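Local coordinates for protein L-asparaginase I (Vibrio cholerae, PDB 2OCD) that probably hydrolyses L-asparagine to L-aspartate and ammonium as a cytoplasmic homotetramer of the asparaginase 1 family, at residues B[7-12]-B[52-57]; B[66-71]-B[206-211]; B[113-118]-B[149-154]; B[154-159]-B[172-177]; B[299-304]-B[332-337]. All coordinates share one frame; numbering follows the deposited sequence.

Contact 1. Residues B[7-12]-B[52-57]. With ACT (acetate ion), chain F.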
# COMPACT_ATOMS: atom_id res chain seq x y z
N TYR B 7 -29.37 15.05 13.16
CA TYR B 7 -29.21 16.45 13.37
C TYR B 7 -27.80 16.81 12.89
O TYR B 7 -26.84 16.18 13.33
CB TYR B 7 -29.37 16.73 14.84
CG TYR B 7 -29.02 18.11 15.28
CD1 TYR B 7 -29.96 19.12 15.25
CD2 TYR B 7 -27.76 18.40 15.78
CE1 TYR B 7 -29.65 20.40 15.68
CE2 TYR B 7 -27.43 19.65 16.22
CZ TYR B 7 -28.38 20.66 16.17
OH TYR B 7 -28.08 21.91 16.61
N ILE B 8 -27.71 17.79 11.96
CA ILE B 8 -26.45 18.27 11.50
C ILE B 8 -26.18 19.61 12.09
O ILE B 8 -26.98 20.54 11.93
CB ILE B 8 -26.45 18.51 10.04
CG1 ILE B 8 -26.87 17.25 9.29
CG2 ILE B 8 -25.08 18.95 9.60
CD1 ILE B 8 -27.15 17.54 7.82
N ALA B 9 -25.05 19.70 12.78
CA ALA B 9 -24.60 20.93 13.39
C ALA B 9 -23.46 21.48 12.50
O ALA B 9 -22.36 20.89 12.46
CB ALA B 9 -24.09 20.62 14.78
N TYR B 10 -23.73 22.55 11.75
CA TYR B 10 -22.67 23.18 10.90
C TYR B 10 -22.02 24.19 11.76
O TYR B 10 -22.51 25.30 11.89
CB TYR B 10 -23.23 23.85 9.62
CG TYR B 10 -22.20 24.60 8.80
CD1 TYR B 10 -20.92 24.08 8.61
CD2 TYR B 10 -22.50 25.80 8.20
CE1 TYR B 10 -19.96 24.74 7.85
CE2 TYR B 10 -21.55 26.49 7.44
CZ TYR B 10 -20.29 25.96 7.27
OH TYR B 10 -19.31 26.65 6.55
N THR B 11 -20.92 23.78 12.37
CA THR B 11 -20.22 24.60 13.34
C THR B 11 -19.29 25.59 12.64
O THR B 11 -19.00 26.67 13.16
CB THR B 11 -19.43 23.72 14.26
OG1 THR B 11 -18.32 23.17 13.56
CG2 THR B 11 -20.32 22.57 14.76
N GLY B 12 -18.84 25.21 11.45
CA GLY B 12 -17.82 25.95 10.71
C GLY B 12 -17.06 25.07 9.71
O GLY B 12 -17.31 23.85 9.55
N HIS B 52 -28.63 22.89 11.66
CA HIS B 52 -28.51 24.15 12.33
C HIS B 52 -27.15 24.74 12.02
O HIS B 52 -26.14 24.16 12.31
CB HIS B 52 -28.58 23.96 13.87
CG HIS B 52 -28.25 25.19 14.66
ND1 HIS B 52 -28.91 26.39 14.50
CD2 HIS B 52 -27.32 25.41 15.63
CE1 HIS B 52 -28.41 27.28 15.34
NE2 HIS B 52 -27.44 26.72 16.03
N GLU B 53 -27.12 25.92 11.43
CA GLU B 53 -25.85 26.62 11.24
C GLU B 53 -25.54 27.50 12.45
O GLU B 53 -26.40 28.25 12.94
CB GLU B 53 -25.88 27.47 9.96
CG GLU B 53 -24.73 28.42 9.89
CD GLU B 53 -24.56 29.08 8.54
OE1 GLU B 53 -25.27 28.72 7.57
OE2 GLU B 53 -23.68 29.96 8.45
N TYR B 54 -24.31 27.42 12.93
CA TYR B 54 -23.92 28.10 14.16
C TYR B 54 -23.81 29.58 13.83
O TYR B 54 -23.50 29.93 12.67
CB TYR B 54 -22.60 27.56 14.74
CG TYR B 54 -22.74 26.34 15.60
CD1 TYR B 54 -23.70 25.40 15.35
CD2 TYR B 54 -21.91 26.13 16.66
CE1 TYR B 54 -23.84 24.29 16.14
CE2 TYR B 54 -22.03 25.03 17.47
CZ TYR B 54 -23.00 24.11 17.21
OH TYR B 54 -23.16 22.98 18.02
N ASP B 55 -24.10 30.42 14.82
CA ASP B 55 -24.09 31.86 14.67
C ASP B 55 -23.63 32.47 16.02
O ASP B 55 -24.43 32.74 16.90
CB ASP B 55 -25.49 32.37 14.24
CG ASP B 55 -25.51 33.88 13.96
OD1 ASP B 55 -24.42 34.49 13.89
OD2 ASP B 55 -26.63 34.45 13.82
N PRO B 56 -22.33 32.75 16.14
CA PRO B 56 -21.43 32.92 15.01
C PRO B 56 -20.81 31.59 14.60
O PRO B 56 -20.76 30.65 15.39
CB PRO B 56 -20.37 33.86 15.56
CG PRO B 56 -20.31 33.49 17.09
CD PRO B 56 -21.64 32.86 17.44
N LEU B 57 -20.39 31.54 13.36
CA LEU B 57 -19.67 30.40 12.79
C LEU B 57 -18.30 30.31 13.47
O LEU B 57 -17.73 31.32 13.86
CB LEU B 57 -19.47 30.62 11.30
CG LEU B 57 -19.50 29.43 10.36
CD1 LEU B 57 -20.77 28.62 10.49
CD2 LEU B 57 -19.37 29.98 8.94
C ACT F . -25.76 27.24 18.73
O ACT F . -25.72 28.21 17.91
OXT ACT F . -24.65 26.93 19.22
CH3 ACT F . -27.02 26.52 19.13
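Strands 5-12 and 48-58, the latter outermost within the chain, run parallel in the mixed eight-strand sheet of the N-terminal asparaginase domain, Y10 pairing with E53 and A9 with H52. Backbone hydrogen bonds join H52 N to I8 O (2.9 Å), Y10 N to H52 O and Y54 N to Y10 O. Y10 CG, anti to the backbone N (chi1 175°), lays the ring beside E53, Y10 CD2 3.8 Å from E53 CG, while L57 CD1 sits over one face of the Y10 ring, 4.2 Å from its centroid. Y10 OH hydrogen-bonds G13 O; the Y10 side chain is about 7 Å from that of T14, the predicted active-site threonine. The Y54 ring lies between T11 CG2, a CH-pi contact 4.0 Å from the centroid, and acetate OXT, 3.6 Å above the opposite face. Y54 OH hydrogen-bonds D74 OD1. The acetate, probably a crystallisation additive, takes a nearly straight hydrogen bond (172°) at the H52 ring edge, NE2 to O 3.0 Å.

Contact 2. Residues B[66-71]-B[206-211]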
# COMPACT_ATOMS: atom_id res chain seq x y z
N ALA B 66 -14.21 26.66 25.48
CA ALA B 66 -15.55 27.31 25.42
C ALA B 66 -16.36 26.84 24.20
O ALA B 66 -17.53 26.48 24.31
CB ALA B 66 -15.44 28.83 25.48
N ASP B 67 -15.72 26.79 23.03
CA ASP B 67 -16.38 26.31 21.80
C ASP B 67 -16.78 24.82 21.89
O ASP B 67 -17.82 24.42 21.35
CB ASP B 67 -15.50 26.59 20.60
CG ASP B 67 -15.33 28.09 20.33
OD1 ASP B 67 -16.37 28.76 20.07
OD2 ASP B 67 -14.16 28.58 20.37
N TRP B 68 -15.96 24.01 22.54
CA TRP B 68 -16.28 22.64 22.74
C TRP B 68 -17.58 22.50 23.57
O TRP B 68 -18.46 21.70 23.25
CB TRP B 68 -15.14 21.99 23.51
CG TRP B 68 -13.83 21.88 22.78
CD1 TRP B 68 -13.62 22.06 21.45
CD2 TRP B 68 -12.57 21.50 23.33
NE1 TRP B 68 -12.31 21.82 21.13
CE2 TRP B 68 -11.62 21.50 22.27
CE3 TRP B 68 -12.12 21.17 24.62
CZ2 TRP B 68 -10.26 21.18 22.46
CZ3 TRP B 68 -10.74 20.86 24.80
CH2 TRP B 68 -9.85 20.86 23.72
N GLN B 69 -17.69 23.29 24.65
CA GLN B 69 -18.84 23.29 25.54
C GLN B 69 -20.10 23.61 24.77
O GLN B 69 -21.11 22.91 24.92
CB GLN B 69 -18.65 24.34 26.65
CG GLN B 69 -19.57 24.24 27.85
CD GLN B 69 -19.39 22.91 28.62
OE1 GLN B 69 -18.25 22.50 28.95
NE2 GLN B 69 -20.49 22.24 28.86
N LEU B 70 -20.02 24.68 23.95
CA LEU B 70 -21.10 25.10 23.02
C LEU B 70 -21.56 23.91 22.18
O LEU B 70 -22.76 23.59 22.19
CB LEU B 70 -20.65 26.23 22.10
CG LEU B 70 -20.13 27.54 22.78
CD1 LEU B 70 -19.88 28.80 21.83
CD2 LEU B 70 -21.03 27.91 24.00
N ILE B 71 -20.62 23.21 21.52
CA ILE B 71 -20.99 22.06 20.70
C ILE B 71 -21.66 20.94 21.58
O ILE B 71 -22.76 20.42 21.27
CB ILE B 71 -19.78 21.52 19.92
CG1 ILE B 71 -19.12 22.63 19.06
CG2 ILE B 71 -20.20 20.41 19.00
CD1 ILE B 71 -17.76 22.20 18.47
N ASN B 206 -20.59 16.43 30.62
CA ASN B 206 -19.74 16.91 31.71
C ASN B 206 -18.96 18.17 31.25
O ASN B 206 -18.43 18.18 30.17
CB ASN B 206 -18.74 15.81 32.14
CG ASN B 206 -19.40 14.61 32.93
OD1 ASN B 206 -20.32 14.77 33.77
ND2 ASN B 206 -18.87 13.41 32.68
N PRO B 207 -18.83 19.19 32.10
CA PRO B 207 -18.22 20.45 31.69
C PRO B 207 -16.73 20.39 31.42
O PRO B 207 -16.03 19.50 31.92
CB PRO B 207 -18.43 21.36 32.88
CG PRO B 207 -18.39 20.45 34.02
CD PRO B 207 -19.11 19.18 33.54
N ILE B 208 -16.27 21.38 30.65
CA ILE B 208 -14.87 21.52 30.29
C ILE B 208 -14.54 23.01 30.18
O ILE B 208 -15.36 23.80 29.67
CB ILE B 208 -14.62 20.82 28.97
CG1 ILE B 208 -13.15 20.48 28.75
CG2 ILE B 208 -15.25 21.65 27.86
CD1 ILE B 208 -12.95 19.05 27.97
N THR B 209 -13.38 23.37 30.73
CA THR B 209 -12.83 24.72 30.75
C THR B 209 -11.31 24.65 30.49
O THR B 209 -10.69 23.61 30.80
CB THR B 209 -12.95 25.36 32.13
OG1 THR B 209 -12.15 24.60 33.02
CG2 THR B 209 -14.38 25.42 32.66
N PRO B 210 -10.69 25.76 30.00
CA PRO B 210 -9.29 25.80 29.60
C PRO B 210 -8.37 25.52 30.74
O PRO B 210 -8.65 25.93 31.84
CB PRO B 210 -9.08 27.26 29.16
CG PRO B 210 -10.45 27.79 28.85
CD PRO B 210 -11.32 27.09 29.84
N GLN B 211 -7.27 24.85 30.47
CA GLN B 211 -6.34 24.47 31.50
C GLN B 211 -4.97 24.80 30.98
O GLN B 211 -4.69 24.57 29.81
CB GLN B 211 -6.39 22.97 31.78
CG GLN B 211 -7.75 22.46 32.23
CD GLN B 211 -8.14 22.93 33.62
OE1 GLN B 211 -7.25 23.19 34.48
NE2 GLN B 211 -9.44 23.07 33.86
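Q69 on helix 65-78 reaches across to the backbone of P207 and I208 in the loop between strands 204-205 and 213-217. Its CG is anti to the backbone N (chi1 -165°), and the chain then bends at chi2 (62°), which swings the amide out toward the loop. OE1 accepts a hydrogen bond from I208 N at 2.8 Å; the N-H...O angle is 147°, so the bond is somewhat bent. The same oxygen also lies 3.4 Å from P207 CA and 3.3 Å from I208 CG2. Its amide partner NE2 turns back to a hydrogen bond with D73 OD1, one helical turn on; with a partner for each end, the rotation of the amide is fixed.

I208 has CG1 anti to the backbone N, which leaves CG2 between N and the carbonyl carbon, beside Q69 OE1. From CG1 the chain carries CD1 to W68, where it approaches CE3 of the indole obliquely at 4.1 Å. The indole also packs on T97 and A100 of helix 94-104 and on P220 of a second subunit, while I208 touches M104 and H311. A glutamine side chain thus ties helix 65-78, in the N-terminal half, to the linker region before the parallel sheet 213-217/237-242/267-272/296-297, beside a subunit interface.

Contact 3. Residues B[113-118]-B[149-154]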
# COMPACT_ATOMS: atom_id res chain seq x y z
N ILE B 113 -20.76 11.81 14.82
CA ILE B 113 -19.79 11.74 13.77
C ILE B 113 -19.39 13.16 13.39
O ILE B 113 -20.21 13.94 12.88
CB ILE B 113 -20.38 11.08 12.53
CG1 ILE B 113 -21.02 9.73 12.84
CG2 ILE B 113 -19.30 10.84 11.52
CD1 ILE B 113 -21.40 8.92 11.54
N VAL B 114 -18.13 13.48 13.62
CA VAL B 114 -17.53 14.75 13.18
C VAL B 114 -16.95 14.56 11.76
O VAL B 114 -16.25 13.60 11.49
CB VAL B 114 -16.39 15.16 14.14
CG1 VAL B 114 -15.75 16.49 13.72
CG2 VAL B 114 -16.92 15.17 15.58
N THR B 115 -17.29 15.47 10.86
CA THR B 115 -16.74 15.40 9.52
C THR B 115 -16.60 16.77 8.89
O THR B 115 -16.91 17.80 9.50
CB THR B 115 -17.54 14.41 8.62
OG1 THR B 115 -16.81 14.11 7.42
CG2 THR B 115 -18.86 14.92 8.27
N GLY B 116 -16.11 16.78 7.67
CA GLY B 116 -15.82 18.03 6.96
C GLY B 116 -15.31 17.70 5.57
O GLY B 116 -15.50 16.59 5.05
N SER B 117 -14.64 18.68 4.97
CA SER B 117 -14.04 18.49 3.68
C SER B 117 -12.95 19.53 3.40
O SER B 117 -12.88 20.56 4.04
CB SER B 117 -15.14 18.55 2.61
OG SER B 117 -15.51 19.89 2.32
N GLN B 118 -12.07 19.21 2.46
CA GLN B 118 -11.03 20.12 2.01
C GLN B 118 -11.64 21.13 1.09
O GLN B 118 -11.21 22.26 1.05
CB GLN B 118 -9.94 19.40 1.21
CG GLN B 118 -9.10 18.45 2.00
CD GLN B 118 -8.07 17.70 1.11
OE1 GLN B 118 -7.91 16.46 1.23
NE2 GLN B 118 -7.38 18.44 0.22
N LEU B 149 -15.04 10.03 13.69
CA LEU B 149 -14.49 11.05 12.76
C LEU B 149 -14.44 10.44 11.39
O LEU B 149 -13.81 9.39 11.18
CB LEU B 149 -13.10 11.53 13.21
CG LEU B 149 -12.41 12.71 12.50
CD1 LEU B 149 -11.39 13.49 13.39
CD2 LEU B 149 -11.67 12.32 11.25
N PHE B 150 -15.14 11.05 10.45
CA PHE B 150 -15.22 10.48 9.14
C PHE B 150 -14.42 11.32 8.13
O PHE B 150 -14.68 12.54 7.99
CB PHE B 150 -16.68 10.31 8.76
CG PHE B 150 -16.88 9.58 7.49
CD1 PHE B 150 -16.58 8.23 7.40
CD2 PHE B 150 -17.39 10.20 6.40
CE1 PHE B 150 -16.76 7.53 6.20
CE2 PHE B 150 -17.56 9.49 5.22
CZ PHE B 150 -17.23 8.17 5.13
N PHE B 151 -13.44 10.68 7.48
CA PHE B 151 -12.64 11.32 6.43
C PHE B 151 -11.91 10.26 5.62
O PHE B 151 -11.66 9.14 6.13
CB PHE B 151 -11.64 12.31 7.04
CG PHE B 151 -11.53 13.64 6.31
CD1 PHE B 151 -12.45 14.65 6.55
CD2 PHE B 151 -10.47 13.89 5.44
CE1 PHE B 151 -12.33 15.89 5.91
CE2 PHE B 151 -10.31 15.12 4.80
CZ PHE B 151 -11.23 16.13 5.03
N ASN B 152 -11.56 10.59 4.38
CA ASN B 152 -10.87 9.65 3.49
C ASN B 152 -11.60 8.30 3.49
O ASN B 152 -10.99 7.28 3.66
CB ASN B 152 -9.39 9.44 3.92
CG ASN B 152 -8.65 10.76 4.29
OD1 ASN B 152 -8.50 11.11 5.48
ND2 ASN B 152 -8.18 11.49 3.28
N ASN B 153 -12.93 8.29 3.41
CA ASN B 153 -13.71 7.04 3.34
C ASN B 153 -13.58 6.07 4.52
O ASN B 153 -13.89 4.88 4.42
CB ASN B 153 -13.39 6.28 2.05
CG ASN B 153 -13.64 7.09 0.83
OD1 ASN B 153 -14.69 7.71 0.67
ND2 ASN B 153 -12.66 7.13 -0.05
N ARG B 154 -13.16 6.58 5.65
CA ARG B 154 -13.04 5.72 6.83
C ARG B 154 -13.55 6.41 8.09
O ARG B 154 -13.49 7.63 8.21
CB ARG B 154 -11.63 5.22 6.98
CG ARG B 154 -10.63 6.22 7.50
CD ARG B 154 -9.19 5.61 7.56
NE ARG B 154 -8.56 5.66 6.23
CZ ARG B 154 -7.77 6.63 5.77
NH1 ARG B 154 -7.41 7.65 6.53
NH2 ARG B 154 -7.32 6.57 4.54
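T115 OG1 is anti to its backbone N (chi1 -167°), a torsion that carries the hydroxyl across to F150 O. T115 OG1 donates a hydrogen bond to F150 O at 2.7 Å, meeting the carbonyl from 33° out of its plane, and also lies near the edge of the F150 ring. Beside it, F150 N donates a hydrogen bond to V114 O at 3.0 Å, and L149 CA makes a CA-H...O contact with that same oxygen at 3.3 Å. On the T115 and F150 side of the sheet, I113 CG2 lies 3.8 Å from F150 CB, the two side chains pointing the same way. Beyond the strands, the F151 ring packs against the backbone of 116-118: its CE1 comes 3.4 Å from G116 O, S117 N sits at the ring edge and CZ is 3.9 Å from S117 CA. F151 also packs on T91, a predicted active-site and substrate-binding residue, and meets F172 edge to face. The segments belong to a beta-alpha-beta unit, strand 112-115, helix 127-141 and strand 147-151, in which T115 and F150 face N131 of that helix, whereas V114 and L149 face M94 of helix 94-104 on the other side of the sheet.

Contact 4. Residues B[154-159]-B[172-177]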
# COMPACT_ATOMS: atom_id res chain seq x y z
N ARG B 154 -13.16 6.58 5.65
CA ARG B 154 -13.04 5.72 6.83
C ARG B 154 -13.55 6.41 8.09
O ARG B 154 -13.49 7.63 8.21
CB ARG B 154 -11.63 5.22 6.98
CG ARG B 154 -10.63 6.22 7.50
CD ARG B 154 -9.19 5.61 7.56
NE ARG B 154 -8.56 5.66 6.23
CZ ARG B 154 -7.77 6.63 5.77
NH1 ARG B 154 -7.41 7.65 6.53
NH2 ARG B 154 -7.32 6.57 4.54
N LEU B 155 -14.14 5.63 8.99
CA LEU B 155 -14.66 6.16 10.20
C LEU B 155 -13.72 5.76 11.29
O LEU B 155 -13.53 4.57 11.52
CB LEU B 155 -16.02 5.55 10.50
CG LEU B 155 -16.67 6.12 11.76
CD1 LEU B 155 -17.11 7.57 11.49
CD2 LEU B 155 -17.85 5.21 12.24
N MSE B 156 -13.17 6.73 12.00
CA MSE B 156 -12.22 6.42 13.06
C MSE B 156 -12.74 6.80 14.42
O MSE B 156 -13.53 7.70 14.53
CB MSE B 156 -10.90 7.14 12.80
CG MSE B 156 -10.24 6.72 11.50
SE MSE B 156 -9.19 8.20 10.78
CE MSE B 156 -10.63 8.92 9.57
N ARG B 157 -12.26 6.13 15.46
CA ARG B 157 -12.57 6.58 16.83
C ARG B 157 -12.09 8.01 16.99
O ARG B 157 -10.96 8.31 16.67
CB ARG B 157 -11.95 5.66 17.87
CG ARG B 157 -12.27 6.06 19.29
CD ARG B 157 -11.99 4.93 20.33
NE ARG B 157 -12.96 3.85 20.17
CZ ARG B 157 -12.73 2.57 20.42
NH1 ARG B 157 -11.57 2.16 20.86
NH2 ARG B 157 -13.69 1.69 20.21
N GLY B 158 -12.96 8.90 17.45
CA GLY B 158 -12.65 10.32 17.54
C GLY B 158 -11.40 10.59 18.30
O GLY B 158 -10.50 11.28 17.81
N ASN B 159 -11.30 10.01 19.49
CA ASN B 159 -10.10 10.21 20.32
C ASN B 159 -8.91 9.33 19.95
O ASN B 159 -7.89 9.38 20.63
CB ASN B 159 -10.46 10.07 21.80
CG ASN B 159 -10.91 8.68 22.17
OD1 ASN B 159 -10.62 7.71 21.48
ND2 ASN B 159 -11.64 8.58 23.28
N PHE B 172 -6.79 12.12 7.69
CA PHE B 172 -6.72 11.73 9.10
C PHE B 172 -6.46 10.23 9.24
O PHE B 172 -7.07 9.45 8.53
CB PHE B 172 -8.02 12.04 9.81
CG PHE B 172 -8.33 13.49 9.90
CD1 PHE B 172 -8.07 14.20 11.05
CD2 PHE B 172 -8.93 14.15 8.83
CE1 PHE B 172 -8.36 15.55 11.15
CE2 PHE B 172 -9.21 15.49 8.91
CZ PHE B 172 -8.92 16.20 10.07
N SER B 173 -5.61 9.85 10.19
CA SER B 173 -5.40 8.44 10.60
C SER B 173 -5.56 8.23 12.10
O SER B 173 -5.45 9.20 12.90
CB SER B 173 -3.98 8.03 10.29
OG SER B 173 -3.18 9.04 10.84
N SER B 174 -5.82 6.98 12.48
CA SER B 174 -5.71 6.56 13.84
C SER B 174 -4.59 5.59 13.87
O SER B 174 -4.77 4.43 13.64
CB SER B 174 -7.02 5.96 14.39
OG SER B 174 -7.82 5.31 13.44
N PRO B 175 -3.39 6.06 14.15
CA PRO B 175 -2.23 5.17 13.91
C PRO B 175 -2.23 3.92 14.77
O PRO B 175 -1.71 2.89 14.34
CB PRO B 175 -1.03 6.05 14.30
CG PRO B 175 -1.57 7.45 14.36
CD PRO B 175 -3.00 7.35 14.72
N ASN B 176 -2.80 4.03 15.96
CA ASN B 176 -2.77 3.00 16.98
C ASN B 176 -4.10 2.20 17.15
O ASN B 176 -4.18 1.31 18.00
CB ASN B 176 -2.33 3.66 18.31
CG ASN B 176 -0.84 4.08 18.30
OD1 ASN B 176 0.03 3.30 17.90
ND2 ASN B 176 -0.54 5.27 18.79
N LEU B 177 -5.12 2.49 16.33
CA LEU B 177 -6.38 1.75 16.32
C LEU B 177 -6.86 1.62 14.87
O LEU B 177 -6.89 2.61 14.15
CB LEU B 177 -7.43 2.48 17.16
CG LEU B 177 -8.62 1.79 17.88
CD1 LEU B 177 -9.92 1.93 17.10
CD2 LEU B 177 -8.30 0.31 18.24
O HOH W 1 -10.04 4.22 14.77
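M156, a selenomethionine, reaches from strand 154-157 toward the backbone of F172 and S173. Its CB lies 3.6 Å from S174 OG, and CG, anti to the carbonyl carbon (chi1 -61°), comes closer to that oxygen at 3.4 Å. SE then settles against F172 O at 3.3 Å and S173 CA. The bend at chi3 (-95°) turns CE to F172 CB, 4.1 Å away, with the two side chains crossing at about a right angle. Strand 154-157 belongs to the eight-strand sheet, antiparallel to 147-151, whereas 171-173 pairs with 162-166 in a separate two-strand hairpin; the contact therefore lays the hairpin's end against the main sheet. A water couples them, accepting from R157 N and donating to S174 OG at 2.8 Å, while S174 OG donates to L177 O across the type I turn 174-177. The R157 guanidinium receives L177 CD1 over one face, 4.1 Å from NH1, and its NE makes a salt bridge to E146.

Contact 5. Residues B[299-304]-B[332-337]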
# COMPACT_ATOMS: atom_id res chain seq x y z
N TYR B 299 0.57 5.58 27.52
CA TYR B 299 0.53 4.42 26.65
C TYR B 299 0.58 4.89 25.19
O TYR B 299 1.58 5.54 24.81
CB TYR B 299 -0.72 3.57 27.02
CG TYR B 299 -0.70 3.14 28.48
CD1 TYR B 299 -0.10 1.91 28.87
CD2 TYR B 299 -1.21 3.96 29.48
CE1 TYR B 299 -0.01 1.54 30.23
CE2 TYR B 299 -1.16 3.59 30.80
CZ TYR B 299 -0.56 2.38 31.18
OH TYR B 299 -0.52 2.00 32.51
N ASP B 300 -0.48 4.63 24.41
CA ASP B 300 -0.53 4.98 22.94
C ASP B 300 -1.48 6.11 22.60
O ASP B 300 -2.08 6.11 21.52
CB ASP B 300 -0.87 3.75 22.05
CG ASP B 300 -2.19 3.07 22.39
OD1 ASP B 300 -2.88 3.38 23.41
OD2 ASP B 300 -2.55 2.15 21.63
N MSE B 301 -1.65 7.06 23.52
CA MSE B 301 -2.57 8.14 23.29
C MSE B 301 -1.99 9.08 22.28
O MSE B 301 -0.82 9.28 22.25
CB MSE B 301 -2.85 8.91 24.58
CG MSE B 301 -3.97 8.30 25.38
SE MSE B 301 -4.75 9.51 26.74
CE MSE B 301 -3.26 9.45 28.05
N THR B 302 -2.84 9.63 21.43
CA THR B 302 -2.51 10.81 20.65
C THR B 302 -2.36 12.04 21.62
O THR B 302 -2.87 12.04 22.77
CB THR B 302 -3.58 11.05 19.64
OG1 THR B 302 -4.80 11.36 20.34
CG2 THR B 302 -3.76 9.81 18.78
N PRO B 303 -1.55 13.00 21.24
CA PRO B 303 -1.48 14.27 21.94
C PRO B 303 -2.84 14.86 22.14
O PRO B 303 -3.15 15.36 23.23
CB PRO B 303 -0.73 15.17 20.96
CG PRO B 303 0.24 14.17 20.23
CD PRO B 303 -0.55 12.88 20.16
N GLU B 304 -3.64 14.77 21.08
CA GLU B 304 -4.96 15.35 21.11
C GLU B 304 -5.86 14.60 22.09
O GLU B 304 -6.57 15.24 22.85
CB GLU B 304 -5.56 15.58 19.70
CG GLU B 304 -5.14 14.58 18.65
CD GLU B 304 -3.80 14.86 17.93
OE1 GLU B 304 -3.78 15.65 16.94
OE2 GLU B 304 -2.81 14.19 18.30
N ARG B 332 -12.71 5.85 27.33
CA ARG B 332 -13.50 5.89 26.10
C ARG B 332 -12.78 5.30 24.90
O ARG B 332 -12.95 5.77 23.76
CB ARG B 332 -13.96 7.30 25.74
CG ARG B 332 -14.61 8.12 26.85
CD ARG B 332 -16.12 7.91 27.05
NE ARG B 332 -16.59 8.96 27.97
CZ ARG B 332 -16.44 8.93 29.29
NH1 ARG B 332 -15.88 7.87 29.88
NH2 ARG B 332 -16.83 9.95 30.04
N GLY B 333 -12.02 4.23 25.17
CA GLY B 333 -11.32 3.48 24.12
C GLY B 333 -10.14 4.25 23.50
O GLY B 333 -9.65 3.85 22.45
N GLU B 334 -9.69 5.31 24.17
CA GLU B 334 -8.61 6.22 23.67
C GLU B 334 -7.21 5.63 23.70
O GLU B 334 -6.24 6.23 23.16
CB GLU B 334 -8.56 7.54 24.46
CG GLU B 334 -8.10 7.41 25.91
CD GLU B 334 -9.23 7.04 26.93
OE1 GLU B 334 -10.39 6.77 26.55
OE2 GLU B 334 -8.94 7.01 28.16
N MSE B 335 -7.08 4.48 24.35
CA MSE B 335 -5.80 3.88 24.55
C MSE B 335 -6.00 2.47 25.00
O MSE B 335 -7.07 2.10 25.43
CB MSE B 335 -5.01 4.63 25.62
CG MSE B 335 -5.50 4.36 27.00
SE MSE B 335 -4.73 5.51 28.37
CE MSE B 335 -5.66 4.73 29.87
N THR B 336 -4.93 1.71 24.97
CA THR B 336 -4.93 0.34 25.39
C THR B 336 -3.80 0.11 26.41
O THR B 336 -2.67 0.58 26.23
CB THR B 336 -4.84 -0.57 24.16
OG1 THR B 336 -5.00 -1.91 24.56
CG2 THR B 336 -3.49 -0.43 23.45
N LEU B 337 -4.20 -0.54 27.51
CA LEU B 337 -3.40 -1.10 28.64
C LEU B 337 -3.77 -0.47 30.01
O LEU B 337 -4.81 -0.82 30.60
CB LEU B 337 -1.88 -1.18 28.37
CG LEU B 337 -1.44 -2.46 27.66
CD1 LEU B 337 -1.25 -3.67 28.66
CD2 LEU B 337 -2.40 -2.88 26.51
OXT LEU B 337 -3.12 0.41 30.62
O HOH W 2 -5.69 8.30 21.48
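One carboxylate oxygen of L337, OXT, lies over one face of the Y299 ring, 3.2 Å above its plane and displaced toward the rim near CZ and CE1. L337 CB meets Y299 CD1 at 3.6 Å, and M335 SE approaches obliquely at CD2 (4.0 Å), a Met-aromatic contact made by a selenomethionine. The second flat group is the D300 carboxylate. With CG between the backbone N and the carbonyl carbon (chi1 58°), its OD1 points to segment 332-337 and accepts a hydrogen bond from T336 N at 3.1 Å, on the syn side and 17° out of the carboxylate plane. OD2 lies 3.3 Å from T336 CG2 and has a long, weak ion pair with R160. M301, also a selenomethionine, runs alongside M335, CG to CB 3.8 Å, and its SE touches E334 CG. A water accepts from T302 N and donates to E334 O at 2.7 Å, bridging the backbones. E334 carries a salt bridge to K309. T302 is the N-cap of helix 303-315, its OG1 hydrogen-bonded to A305 N. The C-terminal tail thus folds back over the loop that leads from strand 296-297 into that capped helix.

Overall arrangement
Contacts 1, 3 and 4 share the mixed sheet of the N-terminal domain: contact 1 at strand 48-58, contacts 3 and 4 farther across, where strands 147-151 and 154-157 are neighbours. Contacts 3 and 4, centres about 10 Å apart, share R154. Strand 48-58 leads into helix 65-78, and Y54 of contact 1 packs on I71 of contact 2. Contact 2 joins that helix to the loop before strand 213-217, with contacts 3 and 4 between its segments in the chain. Contact 5 sets the C-terminal tail against the loop before helix 303-315 and touches contact 4 through R157 and N159; its centre is about 29 Å from that of contact 1. Contacts 3 and 4 reach T91, and contact 1 lies near T14.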